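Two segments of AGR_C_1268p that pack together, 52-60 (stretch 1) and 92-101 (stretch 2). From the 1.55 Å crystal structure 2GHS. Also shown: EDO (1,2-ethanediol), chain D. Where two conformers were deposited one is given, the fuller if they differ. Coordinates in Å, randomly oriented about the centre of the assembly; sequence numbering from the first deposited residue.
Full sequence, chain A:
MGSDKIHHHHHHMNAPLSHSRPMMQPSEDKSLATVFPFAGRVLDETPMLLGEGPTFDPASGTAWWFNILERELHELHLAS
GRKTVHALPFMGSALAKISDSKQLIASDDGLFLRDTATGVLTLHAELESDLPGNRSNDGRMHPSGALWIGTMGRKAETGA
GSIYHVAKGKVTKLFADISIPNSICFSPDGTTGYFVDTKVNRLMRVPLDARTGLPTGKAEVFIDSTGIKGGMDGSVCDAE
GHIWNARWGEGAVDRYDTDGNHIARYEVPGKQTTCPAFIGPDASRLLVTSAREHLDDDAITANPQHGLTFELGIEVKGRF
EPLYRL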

# COMPACT_ATOMS: atom_id res chain seq x y z
N GLU A 52 0.08 -6.22 -4.05
CA GLU A 52 0.07 -4.82 -3.60
C GLU A 52 -1.19 -4.42 -2.85
O GLU A 52 -2.20 -5.15 -2.85
CB GLU A 52 0.23 -3.85 -4.80
CG GLU A 52 1.63 -3.25 -5.05
CD GLU A 52 2.13 -2.24 -3.97
OE1 GLU A 52 1.42 -2.07 -2.92
OE2 GLU A 52 3.24 -1.64 -4.20
N GLY A 53 -1.13 -3.25 -2.20
CA GLY A 53 -2.32 -2.71 -1.59
C GLY A 53 -2.99 -3.49 -0.46
O GLY A 53 -4.22 -3.44 -0.35
N PRO A 54 -2.22 -4.19 0.39
CA PRO A 54 -2.89 -4.99 1.42
C PRO A 54 -3.58 -4.14 2.47
O PRO A 54 -3.10 -3.03 2.79
CB PRO A 54 -1.73 -5.72 2.13
CG PRO A 54 -0.56 -4.89 1.86
CD PRO A 54 -0.77 -4.29 0.49
N THR A 55 -4.68 -4.65 3.03
CA THR A 55 -5.36 -3.96 4.12
C THR A 55 -6.15 -5.00 4.92
O THR A 55 -6.28 -6.16 4.48
CB THR A 55 -6.26 -2.79 3.57
OG1 THR A 55 -6.79 -2.02 4.66
CG2 THR A 55 -7.38 -3.29 2.73
N PHE A 56 -6.60 -4.65 6.11
CA PHE A 56 -7.23 -5.61 6.99
C PHE A 56 -8.59 -5.04 7.42
O PHE A 56 -8.70 -3.84 7.74
CB PHE A 56 -6.39 -5.83 8.25
CG PHE A 56 -6.90 -6.93 9.16
CD1 PHE A 56 -6.89 -8.26 8.77
CD2 PHE A 56 -7.30 -6.62 10.42
CE1 PHE A 56 -7.35 -9.23 9.63
CE2 PHE A 56 -7.72 -7.60 11.29
CZ PHE A 56 -7.75 -8.88 10.89
N ASP A 57 -9.59 -5.91 7.40
CA ASP A 57 -10.94 -5.65 7.98
C ASP A 57 -11.10 -6.34 9.32
O ASP A 57 -11.33 -7.54 9.37
CB ASP A 57 -12.02 -6.12 6.99
CG ASP A 57 -13.45 -5.76 7.42
OD1 ASP A 57 -13.66 -5.40 8.61
OD2 ASP A 57 -14.37 -5.84 6.56
N PRO A 58 -10.99 -5.59 10.42
CA PRO A 58 -11.07 -6.16 11.75
C PRO A 58 -12.44 -6.77 12.10
O PRO A 58 -12.51 -7.70 12.88
CB PRO A 58 -10.71 -4.98 12.66
CG PRO A 58 -11.04 -3.81 11.91
CD PRO A 58 -10.80 -4.13 10.47
N ALA A 59 -13.51 -6.26 11.48
CA ALA A 59 -14.83 -6.75 11.77
C ALA A 59 -15.06 -8.18 11.27
O ALA A 59 -15.73 -8.95 11.93
CB ALA A 59 -15.86 -5.78 11.21
N SER A 60 -14.47 -8.53 10.13
CA SER A 60 -14.57 -9.89 9.61
C SER A 60 -13.30 -10.72 9.82
O SER A 60 -13.31 -11.92 9.50
CB SER A 60 -14.87 -9.83 8.12
OG SER A 60 -13.79 -9.28 7.44
N GLY A 92 -7.21 -3.18 -10.07
CA GLY A 92 -7.37 -2.54 -8.76
C GLY A 92 -6.02 -2.45 -8.08
O GLY A 92 -5.23 -3.38 -8.18
N SER A 93 -5.80 -1.36 -7.33
CA SER A 93 -4.58 -1.22 -6.52
C SER A 93 -4.75 -0.77 -5.08
O SER A 93 -3.76 -0.85 -4.33
CB SER A 93 -3.62 -0.29 -7.19
OG SER A 93 -4.17 1.03 -7.21
N ALA A 94 -5.95 -0.31 -4.69
CA ALA A 94 -6.19 0.09 -3.28
C ALA A 94 -7.60 -0.18 -2.90
O ALA A 94 -8.50 -0.09 -3.72
CB ALA A 94 -5.89 1.54 -3.02
N LEU A 95 -7.79 -0.51 -1.62
CA LEU A 95 -9.10 -0.86 -1.09
C LEU A 95 -9.35 -0.12 0.23
O LEU A 95 -8.48 -0.11 1.09
CB LEU A 95 -9.17 -2.37 -0.82
CG LEU A 95 -10.49 -3.03 -0.43
CD1 LEU A 95 -11.43 -3.16 -1.64
CD2 LEU A 95 -10.28 -4.42 0.18
N ALA A 96 -10.57 0.41 0.38
CA ALA A 96 -10.98 1.03 1.63
C ALA A 96 -12.33 0.47 2.00
O ALA A 96 -13.20 0.26 1.15
CB ALA A 96 -11.05 2.51 1.51
N LYS A 97 -12.52 0.25 3.29
CA LYS A 97 -13.82 -0.13 3.79
C LYS A 97 -14.70 1.10 3.89
O LYS A 97 -14.25 2.13 4.39
CB LYS A 97 -13.69 -0.82 5.16
CG LYS A 97 -15.00 -1.29 5.80
CD LYS A 97 -14.75 -2.15 7.04
CE LYS A 97 -16.01 -2.63 7.63
NZ LYS A 97 -15.79 -3.55 8.80
N ILE A 98 -15.97 0.97 3.49
CA ILE A 98 -17.01 1.96 3.72
C ILE A 98 -17.93 1.53 4.88
O ILE A 98 -18.28 2.34 5.79
CB ILE A 98 -17.79 2.24 2.46
CG1 ILE A 98 -16.88 2.87 1.42
CG2 ILE A 98 -19.00 3.16 2.75
CD1 ILE A 98 -17.50 2.98 0.04
N SER A 99 -18.32 0.27 4.83
CA SER A 99 -19.23 -0.27 5.82
C SER A 99 -19.10 -1.79 5.78
O SER A 99 -18.35 -2.34 4.98
CB SER A 99 -20.67 0.12 5.49
OG SER A 99 -21.14 -0.65 4.39
N ASP A 100 -19.87 -2.50 6.59
CA ASP A 100 -19.75 -3.94 6.53
C ASP A 100 -20.27 -4.51 5.19
O ASP A 100 -20.00 -5.66 4.90
CB ASP A 100 -20.45 -4.61 7.70
CG ASP A 100 -19.66 -4.48 9.02
OD1 ASP A 100 -18.41 -4.25 9.02
OD2 ASP A 100 -20.29 -4.64 10.09
N SER A 101 -21.00 -3.72 4.40
CA SER A 101 -21.51 -4.19 3.11
C SER A 101 -20.89 -3.54 1.86
O SER A 101 -21.27 -3.89 0.76
CB SER A 101 -23.01 -3.99 3.09
OG SER A 101 -23.37 -2.63 3.27
C1 EDO D . 4.97 -0.36 -8.61
O1 EDO D . 3.68 -0.96 -8.74
C2 EDO D . 5.43 -0.61 -7.17
O2 EDO D . 4.54 0.01 -6.21
O HOH W 1 -0.98 -0.40 -4.02
O HOH W 2 -5.33 -0.90 -0.15
O HOH W 3 -7.90 0.52 3.69
O HOH W 4 -16.87 -6.23 7.29

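Two strands run side by side in nearly the same direction here, yet no backbone hydrogen bond joins them; one water joins a backbone carbonyl to a backbone amide, and others bridge through side-chain atoms. The N-to-C axes of strand 52-57 and the strand beginning at Gly92 differ by 17° and come no closer than 5.8 Å. The CA atoms of Gly53 and Ala94 lie 5.1 Å apart, but those of Asp57 and Lys97 are separated by 7.5 Å, so the backbones diverge toward their C-terminal ends.

The solvent links can be followed atom by atom. Water 2 donates to Gly53 O at 2.8 Å and accepts from Leu95 N at 2.9 Å, joining a carbonyl and an amide that do not meet directly. Water 3 donates to Leu95 O at 2.7 Å and lies 2.9 Å from Thr55 OG1, in a hydrogen bond whose direction is not settled. Near the N-terminal ends of the two stretches, water 1 lies 2.8 Å from Ser93 O and 3.1 Å from Glu52 OE1, the latter a weak contact, bridging the two stretches. That same carboxylate oxygen, OE1 of Glu52, also accepts from Gly53 N at 2.9 Å.

The tightest backbone approach is at Gly53, whose CA lies 3.6 Å from Ser93 O. An ideal CB on Gly53 would fall 2.4 Å from Ser93 O, a clash, and the positive phi of 63° independently favours glycine. Two residues further along each strand, Thr55 and Leu95 both direct their CA-to-CB bonds toward the opposing stretch. Thr55 CG2 reaches 4.0 Å from Leu95 CD2, an apolar methyl contact, and 3.7 Å from Leu95 O.

Where the backbones have separated, a long side chain spans the gap. Lys97 has all four chi angles in the t well, and this extended form carries NZ to 2.8 Å from Asp57 OD1, a salt bridge with hydrogen-bond geometry. Lys97 NZ also bonds Asp100 OD1 at 2.7 Å, a second salt bridge within its own stretch, so one ammonium group serves two carboxylates. Water 4 ties the same acids together, donating to Asp57 OD2 at 2.6 Å and Asp100 OD1 at 3.0 Å. Ala59 packs against this cluster, with its CB 3.3 Å from Lys97 NZ and 3.7 Å from Asp100 OD1, while Ala59 N makes a weak bond to Asp57 OD1 at 3.0 Å. The buried surface, 295 Å² summed over both sides, is shared mainly between the direct contacts at Gly53, Ser93, Thr55 and Leu95 and the charged cluster around Lys97.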